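Local coordinates for shikimate dehydrogenase (NADP(+)) (PDB 3U62), which probably catalyses the reversible NADPH-linked reduction of 3-dehydroshikimate to shikimate, a step in chorismate and aromatic amino acid biosynthesis, at residues Q159-V164 with P184-S189; P110-G115 with K165-L170. All blocks are in the same frame, centred on the assembly; numbering follows the deposited sequence.

Following the chain from the N terminus, strand 111-114 opens contact 2, and its other half, 165-170, comes only after two further strands and three helices of the nucleotide-binding domain. Contact 1 begins inside that long loop, on helix 160-165, and closes across a shorter one at 184-189, so the two contacts cross rather than nest. Helix 160-165 runs directly into strand 169-172, the neighbour of strand 111-114 in the middle of the six-stranded parallel sheet, and the chain then leads on to helix 187-190. Contact 2 thus joins two central strands, while contact 1 ties helix 160-165, which packs on that sheet, to the loop and first turn of helix 187-190; L160 against V114, V164 against L170 and the K165–D188 salt bridge connect them.

Contact 1: residues Q159-V164 with P184-S189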
loop_
_atom_site.group_PDB
_atom_site.type_symbol
_atom_site.label_atom_id
_atom_site.label_comp_id
_atom_site.label_asym_id
_atom_site.label_seq_id
_atom_site.Cartn_x
_atom_site.Cartn_y
_atom_site.Cartn_z
ATOM N N GLN A 159 9.088 -7.938 -19.771
ATOM C CA GLN A 159 8.891 -9.367 -19.537
ATOM C C GLN A 159 7.564 -9.665 -18.839
ATOM O O GLN A 159 7.215 -10.833 -18.650
ATOM C CB GLN A 159 10.050 -9.940 -18.715
ATOM C CG GLN A 159 11.413 -9.815 -19.376
ATOM C CD GLN A 159 12.533 -10.332 -18.495
ATOM O OE1 GLN A 159 12.908 -9.697 -17.509
ATOM N NE2 GLN A 159 13.082 -11.485 -18.856
ATOM N N LEU A 160 6.827 -8.615 -18.468
ATOM C CA LEU A 160 5.587 -8.767 -17.696
ATOM C C LEU A 160 4.594 -9.733 -18.338
ATOM O O LEU A 160 4.085 -10.638 -17.677
ATOM C CB LEU A 160 4.914 -7.410 -17.436
ATOM C CG LEU A 160 3.632 -7.433 -16.590
ATOM C CD1 LEU A 160 3.927 -7.890 -15.161
ATOM C CD2 LEU A 160 2.978 -6.060 -16.572
ATOM N N ASP A 161 4.334 -9.534 -19.627
ATOM C CA ASP A 161 3.373 -10.345 -20.364
ATOM C C ASP A 161 3.714 -11.840 -20.325
ATOM O O ASP A 161 2.837 -12.671 -20.072
ATOM C CB ASP A 161 3.267 -9.841 -21.805
ATOM C CG ASP A 161 2.107 -10.458 -22.562
ATOM O OD1 ASP A 161 2.212 -10.584 -23.799
ATOM O OD2 ASP A 161 1.089 -10.821 -21.926
ATOM N N GLU A 162 4.983 -12.168 -20.567
ATOM C CA GLU A 162 5.450 -13.558 -20.547
ATOM C C GLU A 162 5.395 -14.173 -19.154
ATOM O O GLU A 162 5.008 -15.336 -19.004
ATOM C CB GLU A 162 6.887 -13.662 -21.052
ATOM C CG GLU A 162 7.099 -13.321 -22.508
ATOM C CD GLU A 162 8.546 -12.931 -22.778
ATOM O OE1 GLU A 162 9.475 -13.713 -22.440
ATOM O OE2 GLU A 162 8.761 -11.834 -23.335
ATOM N N VAL A 163 5.798 -13.404 -18.141
ATOM C CA VAL A 163 5.884 -13.941 -16.780
ATOM C C VAL A 163 4.507 -14.161 -16.145
ATOM O O VAL A 163 4.316 -15.126 -15.399
ATOM C CB VAL A 163 6.812 -13.109 -15.836
ATOM C CG1 VAL A 163 8.245 -13.079 -16.369
ATOM C CG2 VAL A 163 6.278 -11.701 -15.623
ATOM N N VAL A 164 3.555 -13.278 -16.449
ATOM C CA VAL A 164 2.187 -13.405 -15.936
ATOM C C VAL A 164 1.506 -14.660 -16.497
ATOM O O VAL A 164 0.728 -15.316 -15.797
ATOM C CB VAL A 164 1.338 -12.129 -16.207
ATOM C CG1 VAL A 164 -0.141 -12.365 -15.908
ATOM C CG2 VAL A 164 1.852 -10.965 -15.374
ATOM N N PRO A 184 1.609 -3.518 -19.573
ATOM C CA PRO A 184 1.870 -4.353 -20.750
ATOM C C PRO A 184 1.647 -5.845 -20.478
ATOM O O PRO A 184 2.607 -6.615 -20.363
ATOM C CB PRO A 184 3.339 -4.057 -21.073
ATOM C CG PRO A 184 3.935 -3.649 -19.776
ATOM C CD PRO A 184 2.852 -2.945 -19.016
ATOM N N VAL A 185 0.380 -6.236 -20.375
ATOM C CA VAL A 185 0.001 -7.627 -20.137
ATOM C C VAL A 185 -1.264 -7.971 -20.931
ATOM O O VAL A 185 -2.228 -7.201 -20.949
ATOM C CB VAL A 185 -0.142 -7.944 -18.612
ATOM C CG1 VAL A 185 -1.198 -7.058 -17.943
ATOM C CG2 VAL A 185 -0.432 -9.426 -18.375
ATOM N N SER A 186 -1.237 -9.124 -21.594
ATOM C CA SER A 186 -2.299 -9.533 -22.511
ATOM C C SER A 186 -3.476 -10.202 -21.810
ATOM O O SER A 186 -3.356 -10.656 -20.669
ATOM C CB SER A 186 -1.737 -10.483 -23.573
ATOM O OG SER A 186 -1.173 -11.655 -22.962
ATOM N N ASP A 187 -4.608 -10.263 -22.512
ATOM C CA ASP A 187 -5.776 -11.022 -22.065
ATOM C C ASP A 187 -5.415 -12.489 -21.854
ATOM O O ASP A 187 -5.821 -13.095 -20.861
ATOM C CB ASP A 187 -6.907 -10.924 -23.093
ATOM C CG ASP A 187 -7.573 -9.561 -23.112
ATOM O OD1 ASP A 187 -7.094 -8.637 -22.418
ATOM O OD2 ASP A 187 -8.586 -9.412 -23.828
ATOM N N ASP A 188 -4.653 -13.044 -22.796
ATOM C CA ASP A 188 -4.197 -14.433 -22.734
ATOM C C ASP A 188 -3.422 -14.733 -21.449
ATOM O O ASP A 188 -3.596 -15.795 -20.849
ATOM C CB ASP A 188 -3.338 -14.768 -23.958
ATOM C CG ASP A 188 -2.831 -16.201 -23.947
ATOM O OD1 ASP A 188 -1.597 -16.395 -23.928
ATOM O OD2 ASP A 188 -3.664 -17.135 -23.950
ATOM N N SER A 189 -2.568 -13.797 -21.039
ATOM C CA SER A 189 -1.773 -13.952 -19.821
ATOM C C SER A 189 -2.607 -13.767 -18.552
ATOM O O SER A 189 -2.381 -14.451 -17.551
ATOM C CB SER A 189 -0.587 -12.984 -19.824
ATOM O OG SER A 189 0.280 -13.240 -20.922
HETATM O O HOH W 1 5.251 -7.028 -20.949
HETATM O O HOH W 2 -1.830 -16.766 -15.998
#
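V164 and V185 meet with their side chains crossed at about a right angle, V185 CG2 resting against CB and both methyls of V164, nearest to CG1 at 3.8 Å. One turn earlier on the helix, L160 carries its CG anti to the backbone N (chi1 -178°). Its CD2 fits between CB of V185 and the P184 ring, 4.0 Å from CD and close to CG, leucine and proline again crossing at about a right angle. Valine and leucine suit this seam because each offers a methyl as the bump. V164 CG1 also rests against the backbone O of S189 (3.5 Å) and its CB. Beside this apolar strip D161 reaches over the turn that starts helix 187-190. Its OD2 accepts S186 OG at 2.6 Å on the syn lone pair, and S186 N at 2.9 Å from above the carboxylate plane. S189 OG lies 2.7 Å from the same OD2 and 2.8 Å from the backbone O of D161, so its proton may go to either. S186 is the N-cap, its OG accepting from S189 N. An alanine at D161 would probably leave S186 N and S186 OG without this acceptor, the capping hydroxyl freer to turn. With both giving to one oxygen beside a helix N-terminus, and S189 OG close by, the aspartate is likely to be stabilised in its charged form.

Contact 2: residues P110-G115 with K165-L170; sequences PVVVVG and KKAKSL
V111 and V112 pair in parallel with S169 and L170, V112 N giving to S169 O at 2.8 Å, and just before them P110 O receives both K168 N and S169 N. The first of these two bonds is 2.9 Å long, the second 3.2 Å. Both donors to P110 O lie in its carbonyl plane, a forked grip where the chain turns into strand 169-172. The proline, preceded by a cis peptide bond, lays CG and CD over K166 O. A167 suits the turn because its methyl is small enough to sit 3.4 Å from P110 O while packing on V112 CG2. These are neighbouring central strands of the parallel Rossmann-type sheet, and strand 111-114 leads into G115, the first glycine of what reads as a Rossmann-type GxGxxA motif, predicted to bind NADP(+). On the face with V112, L170 sends CD1 to V112 CG1 and V114 CG2, 3.7 Å from each. V112 holds CG1 anti to the backbone N (chi1 175°), which turns that methyl to the leucine and CG2 to A167. Beta-branched valines favour the extended backbone here, and helix 160-165 lies over this face through L160 and V164. On the other face V111 CG2 packs 4.0 Å from S169 CB, and S169 OG bonds to K108 O.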
loop_
_atom_site.group_PDB
_atom_site.type_symbol
_atom_site.label_atom_id
_atom_site.label_comp_id
_atom_site.label_asym_id
_atom_site.label_seq_id
_atom_site.Cartn_x
_atom_site.Cartn_y
_atom_site.Cartn_z
ATOM N N PRO A 110 2.768 -19.437 -9.035
ATOM C CA PRO A 110 3.628 -18.282 -8.738
ATOM C C PRO A 110 2.872 -16.962 -8.633
ATOM O O PRO A 110 1.797 -16.807 -9.218
ATOM C CB PRO A 110 4.578 -18.236 -9.939
ATOM C CG PRO A 110 4.547 -19.617 -10.497
ATOM C CD PRO A 110 3.138 -20.057 -10.319
ATOM N N VAL A 111 3.451 -16.026 -7.887
ATOM C CA VAL A 111 2.873 -14.703 -7.694
ATOM C C VAL A 111 3.761 -13.651 -8.351
ATOM O O VAL A 111 4.967 -13.599 -8.094
ATOM C CB VAL A 111 2.707 -14.374 -6.189
ATOM C CG1 VAL A 111 2.077 -13.002 -6.003
ATOM C CG2 VAL A 111 1.867 -15.438 -5.493
ATOM N N VAL A 112 3.162 -12.822 -9.203
ATOM C CA VAL A 112 3.866 -11.698 -9.816
ATOM C C VAL A 112 3.528 -10.412 -9.058
ATOM O O VAL A 112 2.356 -10.109 -8.817
ATOM C CB VAL A 112 3.517 -11.541 -11.324
ATOM C CG1 VAL A 112 4.160 -10.288 -11.910
ATOM C CG2 VAL A 112 3.975 -12.763 -12.103
ATOM N N VAL A 113 4.569 -9.677 -8.678
ATOM C CA VAL A 113 4.423 -8.379 -8.028
ATOM C C VAL A 113 4.996 -7.311 -8.957
ATOM O O VAL A 113 6.184 -7.339 -9.286
ATOM C CB VAL A 113 5.148 -8.344 -6.656
ATOM C CG1 VAL A 113 5.044 -6.962 -6.019
ATOM C CG2 VAL A 113 4.580 -9.403 -5.717
ATOM N N VAL A 114 4.146 -6.382 -9.392
ATOM C CA VAL A 114 4.576 -5.298 -10.277
ATOM C C VAL A 114 5.010 -4.098 -9.442
ATOM O O VAL A 114 4.226 -3.561 -8.655
ATOM C CB VAL A 114 3.473 -4.881 -11.284
ATOM C CG1 VAL A 114 4.021 -3.887 -12.304
ATOM C CG2 VAL A 114 2.903 -6.097 -11.992
ATOM N N GLY A 115 6.263 -3.691 -9.623
ATOM C CA GLY A 115 6.853 -2.606 -8.845
ATOM C C GLY A 115 7.849 -3.114 -7.821
ATOM O O GLY A 115 7.840 -4.295 -7.465
ATOM N N LYS A 165 1.822 -14.997 -17.746
ATOM C CA LYS A 165 1.315 -16.211 -18.388
ATOM C C LYS A 165 1.641 -17.476 -17.580
ATOM O O LYS A 165 0.865 -18.434 -17.577
ATOM C CB LYS A 165 1.869 -16.320 -19.816
ATOM C CG LYS A 165 1.409 -17.540 -20.617
ATOM C CD LYS A 165 -0.076 -17.487 -20.954
ATOM C CE LYS A 165 -0.511 -18.741 -21.692
ATOM N NZ LYS A 165 -1.971 -18.740 -21.985
ATOM N N LYS A 166 2.782 -17.461 -16.889
ATOM C CA LYS A 166 3.250 -18.607 -16.100
ATOM C C LYS A 166 2.864 -18.524 -14.618
ATOM O O LYS A 166 3.254 -19.379 -13.816
ATOM C CB LYS A 166 4.771 -18.758 -16.238
ATOM C CG LYS A 166 5.245 -19.131 -17.638
ATOM C CD LYS A 166 6.753 -19.381 -17.686
ATOM C CE LYS A 166 7.142 -19.887 -19.096
ATOM N NZ LYS A 166 8.593 -20.214 -19.188
ATOM N N ALA A 167 2.088 -17.500 -14.265
ATOM C CA ALA A 167 1.733 -17.232 -12.871
ATOM C C ALA A 167 0.258 -17.488 -12.574
ATOM O O ALA A 167 -0.547 -17.682 -13.489
ATOM C CB ALA A 167 2.108 -15.806 -12.503
ATOM N N LYS A 168 -0.085 -17.481 -11.287
ATOM C CA LYS A 168 -1.465 -17.680 -10.849
ATOM C C LYS A 168 -2.044 -16.468 -10.118
ATOM O O LYS A 168 -3.265 -16.322 -10.032
ATOM C CB LYS A 168 -1.585 -18.937 -9.981
ATOM C CG LYS A 168 -1.384 -20.235 -10.747
ATOM C CD LYS A 168 -1.890 -21.431 -9.961
ATOM C CE LYS A 168 -1.659 -22.724 -10.725
ATOM N NZ LYS A 168 -2.310 -23.887 -10.055
ATOM N N SER A 169 -1.175 -15.605 -9.597
ATOM C CA SER A 169 -1.607 -14.367 -8.944
ATOM C C SER A 169 -0.800 -13.170 -9.430
ATOM O O SER A 169 0.401 -13.281 -9.686
ATOM C CB SER A 169 -1.497 -14.484 -7.423
ATOM O OG SER A 169 -2.310 -15.538 -6.930
ATOM N N LEU A 170 -1.473 -12.027 -9.550
ATOM C CA LEU A 170 -0.840 -10.782 -9.977
ATOM C C LEU A 170 -1.184 -9.634 -9.029
ATOM O O LEU A 170 -2.356 -9.393 -8.730
ATOM C CB LEU A 170 -1.258 -10.428 -11.409
ATOM C CG LEU A 170 -0.805 -9.088 -12.003
ATOM C CD1 LEU A 170 0.701 -9.056 -12.216
ATOM C CD2 LEU A 170 -1.529 -8.807 -13.305
#